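Local coordinates for protein alpha-11 giardin (Giardia intestinalis, PDB 2II2) that binds calcium as an unusual annexin and probably takes part in parasite attachment to the intestinal mucosa and in cytoskeletal rearrangement, at residues Y228-A231 with P232-V236; A54-K57 with K58-N62; R95-H98 with D99-I103. All coordinates share one frame; numbering follows the deposited sequence. Where two conformers were deposited one is given.

Contact 1 (Y228-A231 with P232-V236); sequences YNLA and PARAV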
# COMPACT_ATOMS: atom_id res chain seq x y z
N TYR A 228 2.45 -10.60 -3.48
CA TYR A 228 3.15 -9.80 -4.47
C TYR A 228 3.84 -10.69 -5.49
O TYR A 228 3.85 -10.41 -6.68
CB TYR A 228 4.17 -8.86 -3.79
CG TYR A 228 4.79 -7.93 -4.82
CD1 TYR A 228 4.16 -6.72 -5.15
CD2 TYR A 228 5.97 -8.25 -5.44
CE1 TYR A 228 4.70 -5.87 -6.11
CE2 TYR A 228 6.51 -7.40 -6.42
CZ TYR A 228 5.87 -6.21 -6.75
OH TYR A 228 6.39 -5.37 -7.71
N ASN A 229 4.42 -11.78 -4.98
CA ASN A 229 5.08 -12.74 -5.84
C ASN A 229 4.14 -13.39 -6.87
O ASN A 229 4.56 -13.76 -7.96
CB ASN A 229 5.75 -13.84 -5.06
CG ASN A 229 6.99 -13.38 -4.31
OD1 ASN A 229 7.54 -12.33 -4.61
ND2 ASN A 229 7.43 -14.18 -3.35
N LEU A 230 2.91 -13.62 -6.45
CA LEU A 230 1.89 -14.19 -7.34
C LEU A 230 1.38 -13.17 -8.37
O LEU A 230 1.31 -13.48 -9.57
CB LEU A 230 0.77 -14.80 -6.52
CG LEU A 230 1.17 -15.99 -5.62
CD1 LEU A 230 0.00 -16.45 -4.73
CD2 LEU A 230 1.76 -17.17 -6.38
N ALA A 231 1.09 -11.95 -7.91
CA ALA A 231 0.81 -10.82 -8.80
C ALA A 231 0.85 -9.55 -7.98
O ALA A 231 0.26 -9.49 -6.92
CB ALA A 231 -0.58 -10.94 -9.42
N PRO A 232 1.53 -8.51 -8.42
CA PRO A 232 1.53 -7.26 -7.67
C PRO A 232 0.15 -6.78 -7.24
O PRO A 232 -0.04 -6.35 -6.10
CB PRO A 232 2.22 -6.30 -8.61
CG PRO A 232 3.26 -7.20 -9.24
CD PRO A 232 2.49 -8.47 -9.54
N ALA A 233 -0.83 -6.86 -8.14
CA ALA A 233 -2.16 -6.34 -7.81
C ALA A 233 -2.90 -7.22 -6.81
O ALA A 233 -3.85 -6.77 -6.19
CB ALA A 233 -2.98 -6.14 -9.09
N ARG A 234 -2.47 -8.48 -6.70
CA ARG A 234 -3.00 -9.38 -5.70
C ARG A 234 -2.57 -8.96 -4.29
O ARG A 234 -3.32 -9.10 -3.33
CB ARG A 234 -2.61 -10.83 -6.03
CG ARG A 234 -3.41 -11.86 -5.27
CD ARG A 234 -3.21 -13.20 -5.88
NE ARG A 234 -4.03 -14.20 -5.26
CZ ARG A 234 -4.04 -15.49 -5.58
NH1 ARG A 234 -3.26 -15.91 -6.57
NH2 ARG A 234 -4.82 -16.34 -4.92
N ALA A 235 -1.32 -8.50 -4.17
CA ALA A 235 -0.86 -7.96 -2.90
C ALA A 235 -1.71 -6.74 -2.51
O ALA A 235 -2.07 -6.60 -1.35
CB ALA A 235 0.60 -7.55 -2.98
N VAL A 236 -1.99 -5.88 -3.50
CA VAL A 236 -2.81 -4.72 -3.24
C VAL A 236 -4.23 -5.13 -2.82
O VAL A 236 -4.79 -4.60 -1.87
CB VAL A 236 -2.84 -3.79 -4.46
CG1 VAL A 236 -3.82 -2.62 -4.26
CG2 VAL A 236 -1.47 -3.26 -4.77
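With CG of Tyr228 anti to the backbone N (chi1 -174°), the phenol ring is carried over the pyrrolidine of Pro232, four residues on, across the joint between two helices. The evidence for a CH-pi contact is the position of Pro232 CG, 4.0 Å from the centroid of the Tyr228 ring and 27° off its normal. Alongside, Tyr228 CE1 lies 3.5 Å from Pro232 CB, whereas Ala235 CB sits near the plane of the ring at its edge, 3.9 Å from Tyr228 CB. The break between the two helices falls at Ala231, which leaves helical geometry (psi 132°) and occupies the N-cap position of helix 232-244, directly after helix 216-230; in this almost entirely helical annexin fold the two helices are joined through this single non-helical residue. The carbonyl of Ala231 serves the first turn of the new helix: Arg234 N donates to Ala231 O at 2.9 Å from well above the carbonyl plane, and Ala235 N adds a weak bond to the same oxygen. Pro232 has no N-H to offer, so Tyr228 O, 3.5 Å from Pro232 N, gains no helical bond there. Further along, Arg234 stretches out from CG to NE and lays one face of its guanidinium over Leu230 CD1, the nearest approach being 3.8 Å from NH1 of Arg234 to CD1 of Leu230. His273 of helix 270-274 touches the side chains of Ala231, Ala233 and Arg234.

Contact 2 (A54-K57 with K58-N62); sequences AFLK and KCIKN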
# COMPACT_ATOMS: atom_id res chain seq x y z
N ALA A 54 -0.62 21.42 -0.56
CA ALA A 54 -0.72 22.10 0.72
C ALA A 54 -2.02 22.90 0.82
O ALA A 54 -2.64 22.97 1.86
CB ALA A 54 0.50 23.01 0.95
N PHE A 55 -2.42 23.52 -0.29
CA PHE A 55 -3.66 24.28 -0.31
C PHE A 55 -4.85 23.35 -0.13
O PHE A 55 -5.75 23.66 0.61
CB PHE A 55 -3.77 25.09 -1.60
CG PHE A 55 -4.99 25.98 -1.66
CD1 PHE A 55 -5.12 27.05 -0.78
CD2 PHE A 55 -5.98 25.79 -2.63
CE1 PHE A 55 -6.23 27.88 -0.83
CE2 PHE A 55 -7.10 26.61 -2.68
CZ PHE A 55 -7.23 27.67 -1.79
N LEU A 56 -4.85 22.21 -0.82
CA LEU A 56 -5.89 21.20 -0.61
C LEU A 56 -5.98 20.82 0.88
O LEU A 56 -7.06 20.80 1.45
CB LEU A 56 -5.65 20.00 -1.51
CG LEU A 56 -6.67 18.86 -1.47
CD1 LEU A 56 -6.67 18.10 -2.77
CD2 LEU A 56 -6.40 17.92 -0.31
N LYS A 57 -4.82 20.59 1.51
CA LYS A 57 -4.82 20.20 2.92
C LYS A 57 -5.30 21.34 3.82
O LYS A 57 -5.94 21.08 4.84
CB LYS A 57 -3.43 19.73 3.33
CG LYS A 57 -3.01 18.38 2.79
CD LYS A 57 -1.65 18.01 3.35
CE LYS A 57 -1.03 16.80 2.68
NZ LYS A 57 0.41 16.65 3.04
N LYS A 58 -5.00 22.58 3.43
CA LYS A 58 -5.43 23.75 4.19
C LYS A 58 -6.94 23.92 4.15
O LYS A 58 -7.54 24.39 5.11
CB LYS A 58 -4.74 25.01 3.67
CG LYS A 58 -4.88 26.24 4.58
CD LYS A 58 -4.34 27.51 3.93
CE LYS A 58 -4.55 28.76 4.78
NZ LYS A 58 -5.99 29.04 5.14
N CYS A 59 -7.55 23.53 3.03
CA CYS A 59 -8.98 23.71 2.82
C CYS A 59 -9.82 22.55 3.35
O CYS A 59 -10.94 22.76 3.83
CB CYS A 59 -9.24 23.88 1.32
SG CYS A 59 -8.67 25.45 0.66
N ILE A 60 -9.31 21.33 3.20
CA ILE A 60 -10.03 20.10 3.51
C ILE A 60 -9.62 19.58 4.89
O ILE A 60 -8.44 19.36 5.16
CB ILE A 60 -9.75 19.02 2.44
CG1 ILE A 60 -10.19 19.49 1.05
CG2 ILE A 60 -10.41 17.69 2.79
CD1 ILE A 60 -11.64 19.94 0.93
N LYS A 61 -10.60 19.37 5.76
CA LYS A 61 -10.30 18.98 7.14
C LYS A 61 -9.62 17.64 7.18
O LYS A 61 -9.90 16.75 6.37
CB LYS A 61 -11.55 19.01 8.01
CG LYS A 61 -12.04 20.43 8.21
CD LYS A 61 -13.23 20.51 9.12
CE LYS A 61 -13.75 21.94 9.21
NZ LYS A 61 -14.06 22.52 7.89
N ASN A 62 -8.70 17.49 8.14
CA ASN A 62 -7.80 16.35 8.17
C ASN A 62 -8.52 15.04 8.47
O ASN A 62 -9.57 15.02 9.14
CB ASN A 62 -6.67 16.60 9.17
CG ASN A 62 -7.10 16.36 10.61
OD1 ASN A 62 -7.04 15.22 11.10
ND2 ASN A 62 -7.51 17.42 11.31
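One face of the Phe55 ring carries the sulfur of Cys59, four residues on: SG of Cys59 stands 3.8 Å from the ring centroid of Phe55, 17° off the normal and shifted toward the rim. This is a cysteine sulfur-aromatic contact between i and i+4 positions in the last turns of helix 52-59. Two torsions set it up: Phe55 CG is anti to the backbone N (chi1 -176°), and Cys59 SG lies beside its own N, which leaves Phe55 CZ 3.6 Å from Cys59 SG. Leu17 of helix 9-18 touches both side chains. The i to i+4 bonds continue to the helix end, with Lys58 N bonded to Ala54 O at 2.9 Å and Cys59 N to Phe55 O at 3.0 Å; Cys59 N adds a weak second bond to Leu56 O at 3.2 Å. Ile60 then leaves helical geometry at psi 125°. Calcium has been seen bound at Ile60 and Glu66 in a structure of this protein, but none is bound here; the side chain of Lys57 touches that of Glu66. Leu56 and Ile60 meet loosely on the buried side, CD2 of Leu56 lying 4.3 Å from CG1 of Ile60. Ile60 N still bonds Leu56 O, nearly along the C=O axis, at 2.9 Å.

Contact 3 (R95-H98 with D99-I103); sequences RAIH and DVVLI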
# COMPACT_ATOMS: atom_id res chain seq x y z
N ARG A 95 2.49 -1.47 8.96
CA ARG A 95 1.54 -1.67 7.86
C ARG A 95 1.88 -0.70 6.70
O ARG A 95 1.89 -1.09 5.54
CB ARG A 95 0.10 -1.46 8.30
CG ARG A 95 -0.41 -2.49 9.27
CD ARG A 95 -1.89 -2.30 9.50
NE ARG A 95 -2.47 -3.39 10.28
CZ ARG A 95 -2.37 -3.51 11.61
NH1 ARG A 95 -1.75 -2.58 12.33
NH2 ARG A 95 -2.92 -4.55 12.22
N ALA A 96 2.15 0.55 7.07
CA ALA A 96 2.42 1.59 6.08
C ALA A 96 3.79 1.38 5.41
O ALA A 96 3.94 1.54 4.19
CB ALA A 96 2.35 2.97 6.70
N ILE A 97 4.81 1.03 6.20
CA ILE A 97 6.13 0.77 5.61
C ILE A 97 6.05 -0.41 4.64
O ILE A 97 6.58 -0.36 3.52
CB ILE A 97 7.21 0.50 6.70
CG1 ILE A 97 7.31 1.69 7.68
CG2 ILE A 97 8.54 0.23 6.03
CD1 ILE A 97 8.03 1.35 8.98
N HIS A 98 5.37 -1.47 5.05
CA HIS A 98 5.21 -2.64 4.22
C HIS A 98 4.52 -2.32 2.91
O HIS A 98 4.94 -2.77 1.84
CB HIS A 98 4.42 -3.72 4.96
CG HIS A 98 5.18 -4.39 6.04
ND1 HIS A 98 4.56 -5.16 6.99
CD2 HIS A 98 6.50 -4.38 6.35
CE1 HIS A 98 5.47 -5.61 7.84
NE2 HIS A 98 6.66 -5.18 7.46
N ASP A 99 3.44 -1.55 2.98
CA ASP A 99 2.73 -1.18 1.74
C ASP A 99 3.71 -0.56 0.73
O ASP A 99 3.70 -0.86 -0.48
CB ASP A 99 1.59 -0.18 2.02
CG ASP A 99 0.43 -0.78 2.79
OD1 ASP A 99 0.38 -2.01 2.93
OD2 ASP A 99 -0.45 -0.03 3.27
N VAL A 100 4.55 0.33 1.23
CA VAL A 100 5.49 1.03 0.39
C VAL A 100 6.61 0.16 -0.16
O VAL A 100 6.90 0.27 -1.34
CB VAL A 100 6.08 2.26 1.11
CG1 VAL A 100 7.26 2.84 0.34
CG2 VAL A 100 4.99 3.30 1.31
N VAL A 101 7.26 -0.64 0.69
CA VAL A 101 8.45 -1.35 0.26
C VAL A 101 8.18 -2.74 -0.28
O VAL A 101 9.01 -3.26 -1.04
CB VAL A 101 9.58 -1.40 1.34
CG1 VAL A 101 9.91 0.04 1.83
CG2 VAL A 101 9.25 -2.31 2.51
N LEU A 102 7.06 -3.35 0.11
CA LEU A 102 6.74 -4.68 -0.39
C LEU A 102 6.04 -4.64 -1.75
O LEU A 102 6.20 -5.55 -2.55
CB LEU A 102 5.91 -5.47 0.63
CG LEU A 102 6.55 -5.70 2.01
CD1 LEU A 102 5.65 -6.54 2.84
CD2 LEU A 102 7.93 -6.35 1.92
N ILE A 103 5.28 -3.60 -2.00
CA ILE A 103 4.54 -3.50 -3.26
C ILE A 103 5.31 -2.56 -4.18
O ILE A 103 4.93 -1.40 -4.39
CB ILE A 103 3.07 -3.08 -3.03
CG1 ILE A 103 2.44 -3.99 -1.96
CG2 ILE A 103 2.30 -3.20 -4.33
CD1 ILE A 103 1.01 -3.64 -1.66
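Four successive i to i+4 backbone bonds join residues 95-98 to residues 99-102, with N-H to acceptor angles between 155° and 160°; they range from Leu102 N to His98 O at 2.8 Å to Val100 N to Ala96 O at 3.3 Å. Along these two turns His98 and Leu102 run out in the same direction as neighbours on one helix face. CD1 of Leu102 comes 3.7 Å from CB of His98 and is also near CG, approaching the imidazole obliquely. CG of His98 lies anti to the carbonyl carbon (chi1 -73°), and the ring runs out to helix 137-147, where NE2 bonds the carbonyl oxygen of Ala138 and the side chains of Leu141 and Cys142 touch it. Helix 94-102 thus sits deep in the helical body of this annexin, in contact with helices 76-89, 137-147, 216-230 and 249-263. The buried acidic side chain is Asp99. Its OD1 and OD2 lie 3.2 and 3.4 Å from Arg95 O, acceptors facing an acceptor. Arginines answer this: OD2 of Asp99 makes a salt bridge with Arg258 NE and OD1 with Arg220 NH2, while Arg220 NH1 reaches Arg95 O in a weak hydrogen bond. These two positive partners would be expected to favour the ionised carboxylate in a buried setting. Away from the charges, the valines pack against the preceding turn: Val100 CG2 rests 3.5 Å from Ala96 O, and Val101 CG2 lies 3.5 Å from Ile97 O.

In the fold
Contact 3 is the buried one, its centre about 6 Å from that of the chain; contact 1 is a surface contact at about 11 Å, and contact 2, partly buried, lies about 22 Å out. Contacts 1 and 3 touch: Tyr228 CD1 lies 3.5 Å from Leu102 O, and Val236 CG2 lies 3.8 Å from Ile103 CG2. Helix 216-230, which ends in contact 1, also supplies Arg220 to contact 3. Contact 2 touches neither and lies on the opposite side of the chain's centre from contact 1. The chemistry differs accordingly: a buried carboxylate paired with arginines of other helices in contact 3, a CH-pi contact at a joint between helices in contact 1, and a sulfur-aromatic contact at a helix end leading into a calcium site in contact 2.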